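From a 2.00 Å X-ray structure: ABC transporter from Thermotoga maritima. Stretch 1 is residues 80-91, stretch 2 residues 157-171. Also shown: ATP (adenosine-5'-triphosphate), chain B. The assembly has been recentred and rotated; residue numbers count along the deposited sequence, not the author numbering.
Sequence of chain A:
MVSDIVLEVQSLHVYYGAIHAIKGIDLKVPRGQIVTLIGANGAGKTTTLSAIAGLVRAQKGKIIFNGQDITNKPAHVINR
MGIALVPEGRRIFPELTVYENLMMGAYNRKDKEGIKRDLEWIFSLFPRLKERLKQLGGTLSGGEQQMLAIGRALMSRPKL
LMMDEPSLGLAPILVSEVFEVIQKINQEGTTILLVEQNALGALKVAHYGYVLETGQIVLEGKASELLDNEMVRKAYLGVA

Stretch 1, residues 80-91: RMGIALVPEGRR
Stretch 2 (157-171) RPKLLMMDEPSLGLA

Gly82 O starts a backbone ladder, accepting from Lys159 N (2.7 Å) and Leu160 N (3.2 Å). The bonds then alternate: Ala84 N to Leu160 O, 3.0 Å; Met162 N to Ala84 O, 2.8 Å; Val86 N to Met162 O, 2.9 Å; Asp164 N to Val86 O, 3.0 Å. They join parallel strands 83-86 and 160-164 (phi -95 to -150, psi 93 to 139), whose N-to-C directions differ by 19° and whose axes approach to 4.7 Å. A one-to-one register pairs Ile83 with Leu160, Ala84 with Leu161, Leu85 with Met162 and Val86 with Met163, CA-CA 4.7-5.1 Å. Gly82 (phi/psi 123/5) ends a helix in a Schellman motif; a CB there would clash with Lys159 CG. Lys159, chi1 m and extended beyond it (t, t, t), reaches a water bridging its NZ (2.6 Å) to Met81 O (2.5 Å).

Beyond the strands, the chain turns twice, type I from Glu165 to Leu168 and type II from Ser167 to Leu170. Arg90 (phi/psi 37/48; chi m, t, t) donates from NH2 to Leu168 O (3.3 Å), while Leu170 CD2 lies over one guanidinium face. Acidic groups crowd the ATP: Glu88 (m, t) places OE1 3.4 Å from OD2 of Asp164 (chi1 t, CA-to-CB toward stretch 1), and Glu88 OE2 lies 3.2 Å from Glu165 OE2, neither pair hydrogen-bonded. A water links the stretches here, accepting from Glu88 N (3.0 Å) and donating to Asp164 OD2 (2.6 Å).

Apolar side chains, suited to burial, cover both sheet faces. On one, Ile83 CG2 (chi1 m) meets Leu160 CD1 and Met162 SE, both at 4.1 Å; Met162, a selenomethionine, is m, t, p. On the other, small Ala84 brings CB within 3.7 Å of Pro158 CB, and Val86 CG2 (chi1 t) packs 4.1 Å from Leu161 CD1 (t, p). Together the stretches bury 796 Å².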

# COMPACT_ATOMS: atom_id res chain seq x y z
N ARG A 80 4.99 -11.23 9.33
CA ARG A 80 4.32 -12.46 9.69
C ARG A 80 2.96 -12.21 10.33
O ARG A 80 2.06 -13.04 10.24
N MSE A 81 2.81 -11.06 10.97
CA MSE A 81 1.56 -10.71 11.61
C MSE A 81 0.44 -10.44 10.61
O MSE A 81 -0.73 -10.45 10.97
CB MSE A 81 1.75 -9.50 12.52
CG MSE A 81 2.60 -9.82 13.73
SE MSE A 81 2.76 -8.33 14.90
CE MSE A 81 1.24 -8.71 16.04
N GLY A 82 0.81 -10.18 9.36
CA GLY A 82 -0.22 -9.94 8.37
C GLY A 82 -0.15 -8.63 7.63
O GLY A 82 -1.04 -8.32 6.84
N ILE A 83 0.90 -7.85 7.87
CA ILE A 83 1.07 -6.58 7.17
C ILE A 83 1.96 -6.77 5.95
O ILE A 83 3.16 -6.99 6.09
CB ILE A 83 1.68 -5.49 8.08
CG1 ILE A 83 0.70 -5.12 9.19
CG2 ILE A 83 2.03 -4.25 7.25
CD1 ILE A 83 1.16 -3.98 10.06
N ALA A 84 1.37 -6.68 4.76
CA ALA A 84 2.10 -6.82 3.51
C ALA A 84 2.42 -5.45 2.91
O ALA A 84 1.58 -4.55 2.91
CB ALA A 84 1.27 -7.62 2.52
N LEU A 85 3.64 -5.30 2.41
CA LEU A 85 4.06 -4.04 1.81
C LEU A 85 4.59 -4.24 0.39
O LEU A 85 5.46 -5.06 0.16
CB LEU A 85 5.15 -3.39 2.66
CG LEU A 85 5.94 -2.23 2.03
CD1 LEU A 85 5.01 -1.09 1.64
CD2 LEU A 85 7.00 -1.74 3.01
N VAL A 86 4.02 -3.49 -0.55
CA VAL A 86 4.46 -3.52 -1.94
C VAL A 86 5.16 -2.16 -2.08
O VAL A 86 4.52 -1.15 -2.37
CB VAL A 86 3.28 -3.59 -2.94
CG1 VAL A 86 3.82 -3.71 -4.36
CG2 VAL A 86 2.40 -4.80 -2.63
N PRO A 87 6.48 -2.14 -1.86
CA PRO A 87 7.33 -0.95 -1.92
C PRO A 87 7.46 -0.36 -3.32
O PRO A 87 6.98 -0.94 -4.29
CB PRO A 87 8.66 -1.46 -1.40
CG PRO A 87 8.71 -2.83 -2.02
CD PRO A 87 7.31 -3.36 -1.75
N GLU A 88 8.11 0.80 -3.40
CA GLU A 88 8.34 1.46 -4.68
C GLU A 88 9.43 0.66 -5.39
O GLU A 88 10.27 0.03 -4.75
CB GLU A 88 8.84 2.89 -4.48
CG GLU A 88 7.76 3.90 -4.15
CD GLU A 88 8.30 5.32 -4.00
OE1 GLU A 88 9.02 5.59 -3.01
OE2 GLU A 88 8.03 6.15 -4.89
N GLY A 89 9.40 0.68 -6.72
CA GLY A 89 10.41 -0.04 -7.47
C GLY A 89 9.94 -1.35 -8.08
O GLY A 89 10.75 -2.11 -8.60
N ARG A 90 8.63 -1.60 -8.02
CA ARG A 90 8.06 -2.82 -8.58
C ARG A 90 9.01 -3.99 -8.36
O ARG A 90 9.31 -4.75 -9.28
CB ARG A 90 7.83 -2.64 -10.08
CG ARG A 90 7.30 -1.26 -10.47
CD ARG A 90 7.54 -0.99 -11.95
NE ARG A 90 7.30 0.41 -12.31
CZ ARG A 90 7.68 0.96 -13.45
NH1 ARG A 90 8.33 0.23 -14.36
NH2 ARG A 90 7.43 2.24 -13.70
N ARG A 91 9.51 -4.12 -7.13
CA ARG A 91 10.44 -5.19 -6.80
C ARG A 91 9.86 -6.57 -7.07
O ARG A 91 8.82 -6.94 -6.52
CB ARG A 91 10.87 -5.07 -5.34
CG ARG A 91 11.53 -3.74 -5.04
CD ARG A 91 11.76 -3.52 -3.56
NE ARG A 91 12.05 -2.11 -3.29
CZ ARG A 91 12.20 -1.60 -2.07
NH1 ARG A 91 12.10 -2.38 -1.00
NH2 ARG A 91 12.45 -0.30 -1.93
N ARG A 157 -2.57 -13.37 1.54
CA ARG A 157 -3.83 -13.02 2.20
C ARG A 157 -3.57 -12.02 3.34
O ARG A 157 -3.86 -12.29 4.52
CB ARG A 157 -4.50 -14.29 2.71
CG ARG A 157 -5.90 -14.10 3.27
CD ARG A 157 -6.67 -15.42 3.32
NE ARG A 157 -7.09 -15.86 2.00
CZ ARG A 157 -7.77 -16.98 1.77
NH1 ARG A 157 -8.11 -17.78 2.78
NH2 ARG A 157 -8.13 -17.31 0.53
N PRO A 158 -3.06 -10.83 2.99
CA PRO A 158 -2.73 -9.74 3.92
C PRO A 158 -3.88 -9.28 4.80
O PRO A 158 -5.03 -9.24 4.36
CB PRO A 158 -2.25 -8.62 2.99
CG PRO A 158 -1.96 -9.31 1.68
CD PRO A 158 -3.01 -10.35 1.60
N LYS A 159 -3.57 -8.92 6.04
CA LYS A 159 -4.60 -8.41 6.94
C LYS A 159 -4.62 -6.90 6.69
O LYS A 159 -5.59 -6.21 6.98
CB LYS A 159 -4.24 -8.71 8.40
CG LYS A 159 -4.43 -10.17 8.77
CD LYS A 159 -4.19 -10.40 10.25
CE LYS A 159 -4.42 -11.86 10.62
NZ LYS A 159 -4.30 -12.07 12.09
N LEU A 160 -3.52 -6.41 6.12
CA LEU A 160 -3.36 -5.00 5.78
C LEU A 160 -2.43 -4.93 4.57
O LEU A 160 -1.27 -5.35 4.65
CB LEU A 160 -2.75 -4.23 6.94
CG LEU A 160 -2.88 -2.70 7.01
CD1 LEU A 160 -1.51 -2.11 7.25
CD2 LEU A 160 -3.50 -2.12 5.75
N LEU A 161 -2.94 -4.43 3.46
CA LEU A 161 -2.12 -4.31 2.25
C LEU A 161 -1.66 -2.86 2.10
O LEU A 161 -2.49 -1.96 1.93
CB LEU A 161 -2.91 -4.75 1.01
CG LEU A 161 -2.25 -4.58 -0.37
CD1 LEU A 161 -0.98 -5.42 -0.45
CD2 LEU A 161 -3.24 -5.02 -1.46
N MSE A 162 -0.35 -2.64 2.17
CA MSE A 162 0.22 -1.30 2.03
C MSE A 162 0.90 -1.24 0.67
O MSE A 162 1.55 -2.19 0.24
CB MSE A 162 1.23 -1.02 3.14
CG MSE A 162 0.65 -1.19 4.55
SE MSE A 162 1.73 -0.42 5.94
CE MSE A 162 0.97 1.34 5.98
N MSE A 163 0.74 -0.11 -0.02
CA MSE A 163 1.32 0.06 -1.35
C MSE A 163 1.93 1.45 -1.48
O MSE A 163 1.29 2.46 -1.18
CB MSE A 163 0.23 -0.13 -2.41
CG MSE A 163 -0.55 -1.43 -2.29
SE MSE A 163 -1.94 -1.60 -3.67
CE MSE A 163 -3.47 -1.83 -2.54
N ASP A 164 3.19 1.50 -1.92
CA ASP A 164 3.89 2.76 -2.06
C ASP A 164 3.98 3.13 -3.54
O ASP A 164 4.70 2.48 -4.31
CB ASP A 164 5.31 2.67 -1.46
CG ASP A 164 5.96 4.03 -1.27
OD1 ASP A 164 5.37 5.05 -1.67
OD2 ASP A 164 7.08 4.08 -0.72
N GLU A 165 3.23 4.16 -3.91
CA GLU A 165 3.16 4.67 -5.27
C GLU A 165 3.04 3.58 -6.32
O GLU A 165 3.90 3.44 -7.19
CB GLU A 165 4.38 5.54 -5.56
CG GLU A 165 4.63 6.54 -4.45
CD GLU A 165 5.01 7.89 -4.98
OE1 GLU A 165 4.37 8.34 -5.95
OE2 GLU A 165 5.95 8.50 -4.44
N PRO A 166 1.95 2.80 -6.27
CA PRO A 166 1.66 1.70 -7.20
C PRO A 166 1.59 2.13 -8.67
O PRO A 166 1.81 1.32 -9.57
CB PRO A 166 0.30 1.19 -6.72
CG PRO A 166 0.21 1.65 -5.30
CD PRO A 166 0.84 3.01 -5.33
N SER A 167 1.28 3.41 -8.91
CA SER A 167 1.15 3.88 -10.29
C SER A 167 2.31 4.73 -10.79
O SER A 167 2.26 5.24 -11.91
CB SER A 167 -0.14 4.70 -10.44
OG SER A 167 0.00 5.94 -9.77
N LEU A 168 3.35 4.87 -9.98
CA LEU A 168 4.51 5.68 -10.36
C LEU A 168 5.10 5.28 -11.71
O LEU A 168 5.40 4.11 -11.93
CB LEU A 168 5.60 5.60 -9.29
CG LEU A 168 6.84 6.47 -9.50
CD1 LEU A 168 6.44 7.93 -9.64
CD2 LEU A 168 7.80 6.29 -8.33
N GLY A 169 5.27 6.27 -12.58
CA GLY A 169 5.86 6.06 -13.89
C GLY A 169 5.11 5.21 -14.90
O GLY A 169 5.66 4.88 -15.96
N LEU A 170 3.87 4.85 -14.62
CA LEU A 170 3.12 4.03 -15.56
C LEU A 170 2.35 4.85 -16.58
O LEU A 170 2.08 6.04 -16.38
CB LEU A 170 2.16 3.11 -14.81
CG LEU A 170 2.79 2.04 -13.91
CD1 LEU A 170 1.68 1.17 -13.33
CD2 LEU A 170 3.76 1.18 -14.72
N ALA A 171 2.01 4.21 -17.70
CA ALA A 171 1.26 4.86 -18.76
C ALA A 171 -0.14 5.10 -18.23
O ALA A 171 -0.66 4.31 -17.44
CB ALA A 171 1.21 3.97 -19.99
PG ATP B . 8.73 8.31 -1.99
O1G ATP B . 8.98 8.55 -3.42
O2G ATP B . 7.39 7.78 -1.67
O3G ATP B . 9.90 7.65 -1.29
PB ATP B . 8.18 10.29 0.11
O1B ATP B . 7.55 11.64 0.00
O2B ATP B . 7.42 9.22 0.74
O3B ATP B . 8.63 9.80 -1.38
PA ATP B . 10.40 9.93 2.01
O1A ATP B . 10.80 8.55 1.71
O2A ATP B . 9.75 10.20 3.32
O3A ATP B . 9.56 10.52 0.78
O5' ATP B . 11.66 10.84 1.85
C5' ATP B . 11.58 12.26 2.04
C4' ATP B . 12.21 12.69 3.31
O4' ATP B . 13.64 12.41 3.21
C3' ATP B . 12.11 14.18 3.53
O3' ATP B . 11.66 14.45 4.87
C2' ATP B . 13.51 14.67 3.26
O2' ATP B . 13.86 15.84 3.99
C1' ATP B . 14.35 13.50 3.80
N9 ATP B . 15.80 13.44 3.36
C8 ATP B . 16.54 12.32 3.04
N7 ATP B . 17.78 12.55 2.70
C5 ATP B . 17.87 13.93 2.80
C6 ATP B . 18.95 14.85 2.58
N6 ATP B . 20.14 14.41 2.20
N1 ATP B . 18.74 16.18 2.77
C2 ATP B . 17.53 16.60 3.15
N3 ATP B . 16.43 15.86 3.40
C4 ATP B . 16.68 14.50 3.20
O HOH W 1 -2.02 -11.22 12.98
O HOH W 2 3.69 -0.16 -4.91
O HOH W 3 8.08 1.69 -0.49
O HOH W 4 4.85 1.51 -10.75